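Local coordinates for hypothetical protein APC35681 (Geobacillus stearothermophilus, PDB 1RFZ) that is of unknown function but may act as a phosphatidylglycerophosphatase, at residues Val27-Ala31 and Cys50-Asn55; Ile89-Asp93 and Cys141-Leu145; Leu12-Ala16 and Gln64-Leu68. All blocks are in the same frame, centred on the assembly; numbering follows the deposited sequence.

The three contacts tie together an all-alpha chain that has no strand. Along the sequence, contact 1 (27-31 with 50-55) is nested inside the loop closed by contact 3 (12-16 with 64-68). Contact 2 (89-93 with 141-145) comes after both. Contact 1 joins helices 27-38 and 47-58. Contact 3 joins the helices that flank them, 13-22 and 61-76, and so brings together the two ends of this four-helix run. Contact 2 ties helix 86-92 to the loop before helix 145-163. Centre to centre, contacts 1 and 3 are about 15 Å apart, 2 and 3 about 19 Å, and 1 and 2 about 24 Å, on opposite sides of the chain's centre. Contact 3 also borders a second subunit.

Contact 1: Val27-Ala31 and Cys50-Asn55; sequences VEKIA and CIENVN
Val-54 on helix 47-58 overlaps Ala-31 on helix 27-38, with Val-54 CG2 3.5 Å from CA and 3.6 Å from CB of Ala-31. Its chi1 is t. Val-54 CG1 turns to Ile-30, 3.5 Å from CG2 of that residue, and lies 3.7 Å from the backbone O of Val-27. Both segments are helical throughout. Their axes come within 8.7 Å, and their N-to-C directions differ by 114°. The nearest CA pair is Ala-31 CA and Ile-51 CA, at 5.0 Å. The small Ala-31 allows this approach: Ala-31 CB is 3.7 Å from N of Ile-51 and 3.9 Å from CB of Cys-50. Val-27, with chi1 of 148°, brings CG1 to 3.6 Å from Ile-51 CG2 and 3.7 Å from Asn-55 OD1. Ile-51 is in the mt rotamer, and Ile-51 CD1 comes 3.6 Å from OE2 of Glu-28 at the edge. No hydrogen bond crosses between the segments. Asn-55 OD1 instead accepts one from Arg-17. On the inner side, Ile-30 and Val-54 both rest on Ile-152 of helix 145-163. This is apolar packing of two steeply crossed helices whose inner side rests on a third, in an all-alpha fold.

Contact 2: Ile89-Asp93 and Cys141-Leu145; sequences IIRRD and CNTFL
Thr-143, Ile-90 and Cys-141 carry most of this contact. Thr-143 has chi1 m and points its side chain at the end of helix 86-92. Thr-143 OG1 donates a hydrogen bond of 2.6 Å to the backbone O of Ile-90. Asp-93 CB lies 3.5 Å from Thr-143 OG1. Asp-93 CA and Thr-143 CA are 5.5 Å apart; Arg-91 CA and Cys-141 CA are 6.4 Å apart. Residues 89-92 are helical, and Asp-93 is the first residue past the helix, with positive phi (64/63°). Asp-93 N still bonds to O of Ile-89 at 3.0 Å, and weakly to O of Ile-90 at 3.2 Å. The contact thus joins the C-terminal end of one helix to the loop leading into helix 145-163, with a threonine hydroxyl meeting a last-turn carbonyl. Asp-74 of helix 61-76 accepts a hydrogen bond from N of Leu-145 in that loop-to-helix passage. Ile-90, in the mt rotamer, places CG2 4.0 Å from CE1 of Phe-144. Phe-144 also packs on Leu-73 and Leu-103. Cys-141 is extended, with phi/psi of -91/115° and chi1 t. Cys-141 SG sits 4.1 Å from O of Ile-90 and 4.3 Å from CA of Arg-91.

Contact 3: Leu12-Ala16 and Gln64-Leu68; sequences LEQTA and QNAIL
The methyl of Ala-16 points into a hollow on helix 61-76 lined by Gln-64, Ile-67 and Leu-68. Ala-16 CB fits there, 3.9 Å from CG of Gln-64, 4.0 Å from CD2 of Leu-68 and 4.3 Å from CG2 of Ile-67. The nearest CA atoms are Ala-16 CA and Gln-64 CA, 5.9 Å apart. Segment 64-68 is helical and 12-16 runs into helix 13-22; N of Ala-16 bonds to O of Leu-12 at 2.9 Å. Leu-12 is the larger bump. In the mt rotamer, it puts CD1 3.3 Å from OD1 of Asn-65 and CD2 4.5 Å from CD1 of Leu-68. Gln-64 lays its CG against the Ala-16 methyl, with OE1 3.5 Å from CB of Leu-12 and NE2 3.4 Å from CB of Glu-13. Leu-68, also mt, has CD2 4.2 Å from CG2 of Thr-15. Pro-85 of a second subunit packs on Leu-12 and Thr-15. The contact thus packs helix 13-22 on helix 61-76 of the all-alpha fold, beside a subunit interface. Gln-64 NE2 bonds to O of Ile-58. One water bridges Leu-12 N (2.6 Å) and Gln-64 OE1 (3.1 Å). No direct hydrogen bond crosses, so the fit rests on apolar packing and the aliphatic part of Gln-64.

Contact 1: Val27-Ala31 and Cys50-Asn55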
ATOM      1  N   VAL A  27       0.509  26.500   3.007  1.00 72.58           N
ATOM      2  CA  VAL A  27       0.046  25.871   1.771  1.00 68.35           C
ATOM      3  C   VAL A  27       0.960  26.283   0.621  1.00 70.65           C
ATOM      4  O   VAL A  27       1.206  25.506  -0.294  1.00 74.35           O
ATOM      5  CB  VAL A  27      -1.400  26.313   1.430  1.00 63.67           C
ATOM      6  CG1 VAL A  27      -1.610  26.364  -0.097  1.00 58.72           C
ATOM      7  CG2 VAL A  27      -2.400  25.366   2.079  1.00 59.78           C
ATOM      8  N   GLU A  28       1.463  27.511   0.693  1.00 72.33           N
ATOM      9  CA  GLU A  28       2.344  28.077  -0.326  1.00 79.90           C
ATOM     10  C   GLU A  28       3.739  27.455  -0.408  1.00 75.32           C
ATOM     11  O   GLU A  28       4.277  27.256  -1.493  1.00 78.25           O
ATOM     12  CB  GLU A  28       2.483  29.589  -0.097  1.00 92.33           C
ATOM     13  CG  GLU A  28       3.458  30.295  -1.020  1.00109.38           C
ATOM     14  CD  GLU A  28       2.764  31.238  -1.988  1.00122.74           C
ATOM     15  OE1 GLU A  28       2.128  32.212  -1.526  1.00134.44           O
ATOM     16  OE2 GLU A  28       2.849  31.000  -3.210  1.00134.28           O
ATOM     17  N   LYS A  29       4.343  27.182   0.740  1.00 72.37           N
ATOM     18  CA  LYS A  29       5.678  26.597   0.742  1.00 68.67           C
ATOM     19  C   LYS A  29       5.608  25.140   0.274  1.00 65.44           C
ATOM     20  O   LYS A  29       6.593  24.584  -0.238  1.00 61.63           O
ATOM     21  CB  LYS A  29       6.315  26.723   2.130  1.00 70.15           C
ATOM     22  CG  LYS A  29       6.754  28.161   2.437  1.00 71.65           C
ATOM     23  CD  LYS A  29       7.440  28.314   3.789  1.00 73.97           C
ATOM     24  CE  LYS A  29       6.471  28.140   4.946  1.00 76.93           C
ATOM     25  NZ  LYS A  29       7.125  28.491   6.243  1.00 79.47           N
ATOM     26  N   ILE A  30       4.428  24.536   0.440  1.00 60.25           N
ATOM     27  CA  ILE A  30       4.170  23.175  -0.009  1.00 54.32           C
ATOM     28  C   ILE A  30       4.054  23.283  -1.528  1.00 56.35           C
ATOM     29  O   ILE A  30       4.664  22.508  -2.272  1.00 54.70           O
ATOM     30  CB  ILE A  30       2.849  22.645   0.534  1.00 47.82           C
ATOM     31  CG1 ILE A  30       2.861  22.666   2.059  1.00 44.51           C
ATOM     32  CG2 ILE A  30       2.634  21.209   0.050  1.00 49.74           C
ATOM     33  CD1 ILE A  30       1.663  21.934   2.668  1.00 39.34           C
ATOM     34  N   ALA A  31       3.263  24.253  -1.979  1.00 59.55           N
ATOM     35  CA  ALA A  31       3.085  24.485  -3.403  1.00 64.75           C
ATOM     36  C   ALA A  31       4.454  24.835  -3.972  1.00 67.53           C
ATOM     37  O   ALA A  31       4.721  24.638  -5.161  1.00 70.15           O
ATOM     38  CB  ALA A  31       2.097  25.635  -3.645  1.00 62.86           C
ATOM     39  N   CYS A  50      -0.193  25.340  -8.771  1.00 65.63           N
ATOM     40  CA  CYS A  50       0.210  24.389  -7.748  1.00 62.78           C
ATOM     41  C   CYS A  50      -0.661  24.531  -6.506  1.00 61.87           C
ATOM     42  O   CYS A  50      -1.252  23.554  -6.037  1.00 60.47           O
ATOM     43  CB  CYS A  50       1.678  24.619  -7.377  1.00 62.00           C
ATOM     44  SG  CYS A  50       2.812  24.525  -8.786  1.00 59.69           S
ATOM     45  N   ILE A  51      -0.723  25.754  -5.979  1.00 61.11           N
ATOM     46  CA  ILE A  51      -1.510  26.044  -4.788  1.00 58.60           C
ATOM     47  C   ILE A  51      -2.862  25.369  -4.882  1.00 57.30           C
ATOM     48  O   ILE A  51      -3.309  24.714  -3.938  1.00 56.46           O
ATOM     49  CB  ILE A  51      -1.740  27.559  -4.606  1.00 57.53           C
ATOM     50  CG1 ILE A  51      -0.397  28.285  -4.618  1.00 58.53           C
ATOM     51  CG2 ILE A  51      -2.479  27.822  -3.288  1.00 54.75           C
ATOM     52  CD1 ILE A  51      -0.454  29.684  -4.018  1.00 56.37           C
ATOM     53  N   GLU A  52      -3.504  25.534  -6.031  1.00 56.67           N
ATOM     54  CA  GLU A  52      -4.812  24.944  -6.267  1.00 57.60           C
ATOM     55  C   GLU A  52      -4.765  23.469  -5.876  1.00 54.67           C
ATOM     56  O   GLU A  52      -5.546  23.002  -5.037  1.00 55.59           O
ATOM     57  CB  GLU A  52      -5.191  25.089  -7.748  1.00 60.67           C
ATOM     58  CG  GLU A  52      -6.562  25.692  -7.967  1.00 67.57           C
ATOM     59  CD  GLU A  52      -7.656  24.952  -7.203  1.00 72.40           C
ATOM     60  OE1 GLU A  52      -8.021  23.823  -7.610  1.00 73.99           O
ATOM     61  OE2 GLU A  52      -8.142  25.503  -6.187  1.00 76.20           O
ATOM     62  N   ASN A  53      -3.828  22.751  -6.499  1.00 51.37           N
ATOM     63  CA  ASN A  53      -3.613  21.333  -6.260  1.00 47.93           C
ATOM     64  C   ASN A  53      -3.332  21.053  -4.778  1.00 47.32           C
ATOM     65  O   ASN A  53      -3.987  20.205  -4.157  1.00 46.34           O
ATOM     66  CB  ASN A  53      -2.456  20.853  -7.143  1.00 47.73           C
ATOM     67  CG  ASN A  53      -2.901  20.555  -8.569  1.00 46.33           C
ATOM     68  OD1 ASN A  53      -3.679  19.618  -8.800  1.00 43.93           O
ATOM     69  ND2 ASN A  53      -2.420  21.351  -9.532  1.00 42.82           N
ATOM     70  N   VAL A  54      -2.360  21.760  -4.204  1.00 46.10           N
ATOM     71  CA  VAL A  54      -2.075  21.575  -2.789  1.00 48.36           C
ATOM     72  C   VAL A  54      -3.388  21.702  -1.973  1.00 52.26           C
ATOM     73  O   VAL A  54      -3.657  20.900  -1.070  1.00 50.35           O
ATOM     74  CB  VAL A  54      -1.035  22.607  -2.298  1.00 46.22           C
ATOM     75  CG1 VAL A  54      -0.595  22.279  -0.871  1.00 44.09           C
ATOM     76  CG2 VAL A  54       0.161  22.590  -3.217  1.00 42.92           C
ATOM     77  N   ASN A  55      -4.213  22.692  -2.304  1.00 56.26           N
ATOM     78  CA  ASN A  55      -5.469  22.873  -1.593  1.00 60.42           C
ATOM     79  C   ASN A  55      -6.359  21.676  -1.841  1.00 62.64           C
ATOM     80  O   ASN A  55      -7.091  21.217  -0.954  1.00 64.01           O
ATOM     81  CB  ASN A  55      -6.182  24.139  -2.066  1.00 62.72           C
ATOM     82  CG  ASN A  55      -5.513  25.410  -1.574  1.00 62.92           C
ATOM     83  OD1 ASN A  55      -5.181  25.538  -0.394  1.00 64.70           O
ATOM     84  ND2 ASN A  55      -5.329  26.367  -2.475  1.00 65.08           N
TER

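Contact 2: Ile89-Asp93 and Cys141-Leu145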
ATOM      1  N   ILE A  89      11.809   7.176  20.867  1.00 85.80           N
ATOM      2  CA  ILE A  89      11.922   6.712  19.478  1.00 87.14           C
ATOM      3  C   ILE A  89      11.430   7.794  18.506  1.00 87.18           C
ATOM      4  O   ILE A  89      12.137   8.190  17.566  1.00 84.11           O
ATOM      5  CB  ILE A  89      11.073   5.424  19.243  1.00 86.55           C
ATOM      6  CG1 ILE A  89      11.573   4.283  20.132  1.00 87.27           C
ATOM      7  CG2 ILE A  89      11.144   5.010  17.775  1.00 89.97           C
ATOM      8  CD1 ILE A  89      10.767   3.000  20.003  1.00 84.10           C
ATOM      9  N   ILE A  90      10.204   8.257  18.749  1.00 87.67           N
ATOM     10  CA  ILE A  90       9.577   9.285  17.935  1.00 85.07           C
ATOM     11  C   ILE A  90      10.292  10.615  18.086  1.00 85.66           C
ATOM     12  O   ILE A  90      10.515  11.313  17.098  1.00 85.30           O
ATOM     13  CB  ILE A  90       8.090   9.478  18.317  1.00 82.06           C
ATOM     14  CG1 ILE A  90       7.326   8.180  18.065  1.00 81.70           C
ATOM     15  CG2 ILE A  90       7.487  10.637  17.516  1.00 81.65           C
ATOM     16  CD1 ILE A  90       5.849   8.283  18.329  1.00 79.80           C
ATOM     17  N   ARG A  91      10.653  10.973  19.317  1.00 87.77           N
ATOM     18  CA  ARG A  91      11.332  12.239  19.511  1.00 92.38           C
ATOM     19  C   ARG A  91      12.670  12.255  18.786  1.00 95.44           C
ATOM     20  O   ARG A  91      13.046  13.264  18.178  1.00 98.04           O
ATOM     21  CB  ARG A  91      11.539  12.545  20.986  1.00 92.25           C
ATOM     22  CG  ARG A  91      11.947  13.988  21.170  1.00 90.95           C
ATOM     23  CD  ARG A  91      11.613  14.518  22.540  1.00 92.93           C
ATOM     24  NE  ARG A  91      11.804  15.963  22.586  1.00 95.51           N
ATOM     25  CZ  ARG A  91      11.643  16.707  23.675  1.00 97.53           C
ATOM     26  NH1 ARG A  91      11.281  16.137  24.820  1.00 99.11           N
ATOM     27  NH2 ARG A  91      11.853  18.018  23.622  1.00 98.16           N
ATOM     28  N   ARG A  92      13.373  11.126  18.831  1.00 98.60           N
ATOM     29  CA  ARG A  92      14.669  11.006  18.172  1.00102.05           C
ATOM     30  C   ARG A  92      14.555  10.984  16.649  1.00 98.32           C
ATOM     31  O   ARG A  92      15.458  11.456  15.951  1.00 98.60           O
ATOM     32  CB  ARG A  92      15.393   9.740  18.645  1.00109.41           C
ATOM     33  CG  ARG A  92      15.665   9.697  20.141  1.00121.49           C
ATOM     34  CD  ARG A  92      16.477  10.894  20.603  1.00133.65           C
ATOM     35  NE  ARG A  92      16.544  10.967  22.060  1.00143.43           N
ATOM     36  CZ  ARG A  92      17.205  11.906  22.730  1.00147.56           C
ATOM     37  NH1 ARG A  92      17.860  12.854  22.073  1.00149.30           N
ATOM     38  NH2 ARG A  92      17.207  11.901  24.057  1.00149.07           N
ATOM     39  N   ASP A  93      13.454  10.442  16.132  1.00 93.14           N
ATOM     40  CA  ASP A  93      13.259  10.369  14.686  1.00 89.69           C
ATOM     41  C   ASP A  93      14.347   9.463  14.120  1.00 90.85           C
ATOM     42  O   ASP A  93      15.205   9.895  13.334  1.00 90.27           O
ATOM     43  CB  ASP A  93      13.345  11.778  14.062  1.00 84.87           C
ATOM     44  CG  ASP A  93      13.137  11.782  12.539  1.00 78.83           C
ATOM     45  OD1 ASP A  93      12.172  11.137  12.066  1.00 71.52           O
ATOM     46  OD2 ASP A  93      13.933  12.446  11.823  1.00 71.81           O
ATOM     47  N   CYS A 141      10.133  19.214  17.140  1.00 82.78           N
ATOM     48  CA  CYS A 141      10.053  17.827  16.665  1.00 81.27           C
ATOM     49  C   CYS A 141       9.119  17.718  15.456  1.00 81.07           C
ATOM     50  O   CYS A 141       7.908  17.935  15.574  1.00 79.61           O
ATOM     51  CB  CYS A 141       9.536  16.916  17.778  1.00 80.22           C
ATOM     52  SG  CYS A 141       9.211  15.227  17.234  1.00 77.42           S
ATOM     53  N   ASN A 142       9.686  17.367  14.303  1.00 80.41           N
ATOM     54  CA  ASN A 142       8.924  17.252  13.065  1.00 79.84           C
ATOM     55  C   ASN A 142       8.990  15.860  12.439  1.00 79.79           C
ATOM     56  O   ASN A 142       8.971  15.719  11.217  1.00 81.60           O
ATOM     57  CB  ASN A 142       9.418  18.297  12.064  1.00 80.17           C
ATOM     58  CG  ASN A 142       9.265  19.716  12.584  1.00 79.76           C
ATOM     59  OD1 ASN A 142       8.175  20.128  12.976  1.00 79.49           O
ATOM     60  ND2 ASN A 142      10.358  20.473  12.581  1.00 80.26           N
ATOM     61  N   THR A 143       9.055  14.837  13.283  1.00 79.45           N
ATOM     62  CA  THR A 143       9.122  13.455  12.825  1.00 78.73           C
ATOM     63  C   THR A 143       8.117  13.129  11.716  1.00 76.09           C
ATOM     64  O   THR A 143       8.493  12.673  10.632  1.00 76.94           O
ATOM     65  CB  THR A 143       8.894  12.479  14.001  1.00 81.04           C
ATOM     66  OG1 THR A 143      10.045  12.491  14.852  1.00 83.71           O
ATOM     67  CG2 THR A 143       8.645  11.061  13.495  1.00 82.79           C
ATOM     68  N   PHE A 144       6.840  13.357  11.989  1.00 71.71           N
ATOM     69  CA  PHE A 144       5.809  13.071  11.012  1.00 65.40           C
ATOM     70  C   PHE A 144       5.613  14.146   9.965  1.00 65.97           C
ATOM     71  O   PHE A 144       5.567  13.853   8.767  1.00 66.10           O
ATOM     72  CB  PHE A 144       4.478  12.858  11.703  1.00 57.83           C
ATOM     73  CG  PHE A 144       4.417  11.621  12.519  1.00 52.17           C
ATOM     74  CD1 PHE A 144       4.890  11.614  13.828  1.00 49.64           C
ATOM     75  CD2 PHE A 144       3.822  10.472  12.004  1.00 49.50           C
ATOM     76  CE1 PHE A 144       4.759  10.465  14.630  1.00 49.19           C
ATOM     77  CE2 PHE A 144       3.683   9.320  12.784  1.00 48.64           C
ATOM     78  CZ  PHE A 144       4.149   9.311  14.105  1.00 48.22           C
ATOM     79  N   LEU A 145       5.494  15.388  10.423  1.00 66.20           N
ATOM     80  CA  LEU A 145       5.234  16.500   9.527  1.00 68.70           C
ATOM     81  C   LEU A 145       6.099  16.674   8.282  1.00 72.49           C
ATOM     82  O   LEU A 145       5.561  16.937   7.205  1.00 70.66           O
ATOM     83  CB  LEU A 145       5.208  17.829  10.292  1.00 65.92           C
ATOM     84  CG  LEU A 145       4.693  18.946   9.363  1.00 65.80           C
ATOM     85  CD1 LEU A 145       3.255  18.618   8.940  1.00 61.76           C
ATOM     86  CD2 LEU A 145       4.765  20.312  10.039  1.00 62.53           C
TER

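Contact 3: Leu12-Ala16 and Gln64-Leu68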
ATOM      1  N   LEU A  12     -12.908  18.995   9.391  1.00 48.66           N
ATOM      2  CA  LEU A  12     -11.505  18.816   9.707  1.00 48.66           C
ATOM      3  C   LEU A  12     -10.556  19.671   8.887  1.00 48.96           C
ATOM      4  O   LEU A  12      -9.448  19.949   9.336  1.00 50.35           O
ATOM      5  CB  LEU A  12     -11.115  17.349   9.530  1.00 51.15           C
ATOM      6  CG  LEU A  12     -11.978  16.280  10.212  1.00 51.70           C
ATOM      7  CD1 LEU A  12     -11.289  14.948  10.010  1.00 51.10           C
ATOM      8  CD2 LEU A  12     -12.171  16.568  11.704  1.00 49.80           C
ATOM      9  N   GLU A  13     -10.972  20.098   7.695  1.00 50.05           N
ATOM     10  CA  GLU A  13     -10.086  20.890   6.847  1.00 51.54           C
ATOM     11  C   GLU A  13      -9.538  22.157   7.487  1.00 53.58           C
ATOM     12  O   GLU A  13      -8.326  22.369   7.492  1.00 53.21           O
ATOM     13  CB  GLU A  13     -10.755  21.255   5.532  1.00 53.33           C
ATOM     14  CG  GLU A  13      -9.727  21.592   4.464  1.00 57.14           C
ATOM     15  CD  GLU A  13     -10.339  22.078   3.169  1.00 59.49           C
ATOM     16  OE1 GLU A  13     -11.409  21.552   2.785  1.00 61.43           O
ATOM     17  OE2 GLU A  13      -9.734  22.977   2.535  1.00 61.37           O
ATOM     18  N   GLN A  14     -10.399  23.007   8.033  1.00 55.29           N
ATOM     19  CA  GLN A  14      -9.906  24.236   8.647  1.00 56.58           C
ATOM     20  C   GLN A  14      -8.865  23.987   9.734  1.00 59.28           C
ATOM     21  O   GLN A  14      -7.794  24.592   9.733  1.00 57.42           O
ATOM     22  CB  GLN A  14     -11.057  25.041   9.240  1.00 52.96           C
ATOM     23  CG  GLN A  14     -10.597  26.227  10.062  1.00 50.32           C
ATOM     24  CD  GLN A  14     -11.763  26.994  10.639  1.00 50.48           C
ATOM     25  OE1 GLN A  14     -12.556  27.582   9.902  1.00 48.79           O
ATOM     26  NE2 GLN A  14     -11.886  26.983  11.960  1.00 47.94           N
ATOM     27  N   THR A  15      -9.193  23.097  10.666  1.00 61.82           N
ATOM     28  CA  THR A  15      -8.291  22.772  11.765  1.00 65.86           C
ATOM     29  C   THR A  15      -6.968  22.194  11.276  1.00 64.34           C
ATOM     30  O   THR A  15      -5.911  22.493  11.825  1.00 65.01           O
ATOM     31  CB  THR A  15      -8.958  21.780  12.733  1.00 68.88           C
ATOM     32  OG1 THR A  15     -10.059  22.427  13.385  1.00 73.70           O
ATOM     33  CG2 THR A  15      -7.966  21.292  13.775  1.00 71.89           C
ATOM     34  N   ALA A  16      -7.029  21.370  10.239  1.00 63.81           N
ATOM     35  CA  ALA A  16      -5.828  20.770   9.691  1.00 61.59           C
ATOM     36  C   ALA A  16      -4.958  21.845   9.059  1.00 62.54           C
ATOM     37  O   ALA A  16      -3.725  21.749   9.068  1.00 60.09           O
ATOM     38  CB  ALA A  16      -6.195  19.733   8.681  1.00 59.88           C
ATOM     39  N   GLN A  64      -6.627  14.790   5.951  1.00 48.96           N
ATOM     40  CA  GLN A  64      -6.804  15.546   7.178  1.00 49.65           C
ATOM     41  C   GLN A  64      -6.497  14.539   8.259  1.00 49.23           C
ATOM     42  O   GLN A  64      -5.642  14.759   9.112  1.00 47.79           O
ATOM     43  CB  GLN A  64      -8.259  16.015   7.326  1.00 51.93           C
ATOM     44  CG  GLN A  64      -8.607  17.356   6.690  1.00 52.69           C
ATOM     45  CD  GLN A  64      -9.851  17.281   5.805  1.00 53.72           C
ATOM     46  OE1 GLN A  64     -10.807  16.555   6.111  1.00 49.83           O
ATOM     47  NE2 GLN A  64      -9.843  18.041   4.706  1.00 51.74           N
ATOM     48  N   ASN A  65      -7.213  13.425   8.198  1.00 49.07           N
ATOM     49  CA  ASN A  65      -7.041  12.356   9.159  1.00 51.48           C
ATOM     50  C   ASN A  65      -5.560  12.091   9.358  1.00 53.85           C
ATOM     51  O   ASN A  65      -5.107  11.788  10.474  1.00 56.16           O
ATOM     52  CB  ASN A  65      -7.741  11.083   8.671  1.00 48.02           C
ATOM     53  CG  ASN A  65      -9.229  11.118   8.913  1.00 47.05           C
ATOM     54  OD1 ASN A  65      -9.729  12.016   9.587  1.00 48.42           O
ATOM     55  ND2 ASN A  65      -9.948  10.134   8.384  1.00 44.82           N
ATOM     56  N   ALA A  66      -4.803  12.217   8.270  1.00 55.06           N
ATOM     57  CA  ALA A  66      -3.370  11.988   8.318  1.00 55.48           C
ATOM     58  C   ALA A  66      -2.697  13.183   8.970  1.00 56.63           C
ATOM     59  O   ALA A  66      -1.988  13.033   9.958  1.00 56.26           O
ATOM     60  CB  ALA A  66      -2.831  11.775   6.918  1.00 55.43           C
ATOM     61  N   ILE A  67      -2.937  14.371   8.424  1.00 57.26           N
ATOM     62  CA  ILE A  67      -2.338  15.580   8.956  1.00 58.36           C
ATOM     63  C   ILE A  67      -2.604  15.760  10.443  1.00 60.43           C
ATOM     64  O   ILE A  67      -1.712  16.178  11.174  1.00 60.06           O
ATOM     65  CB  ILE A  67      -2.846  16.851   8.237  1.00 57.26           C
ATOM     66  CG1 ILE A  67      -2.549  16.773   6.748  1.00 55.09           C
ATOM     67  CG2 ILE A  67      -2.187  18.103   8.850  1.00 57.08           C
ATOM     68  CD1 ILE A  67      -2.845  18.069   6.044  1.00 52.83           C
ATOM     69  N   LEU A  68      -3.817  15.466  10.902  1.00 61.37           N
ATOM     70  CA  LEU A  68      -4.102  15.641  12.327  1.00 62.39           C
ATOM     71  C   LEU A  68      -3.277  14.692  13.183  1.00 61.60           C
ATOM     72  O   LEU A  68      -2.478  15.144  14.007  1.00 61.76           O
ATOM     73  CB  LEU A  68      -5.601  15.468  12.637  1.00 62.04           C
ATOM     74  CG  LEU A  68      -6.551  16.555  12.099  1.00 63.15           C
ATOM     75  CD1 LEU A  68      -7.866  16.483  12.839  1.00 61.76           C
ATOM     76  CD2 LEU A  68      -5.948  17.940  12.277  1.00 61.93           C
TER
HETATM   77  O   HOH W   1     -13.514  17.487   7.354  1.00 52.14           O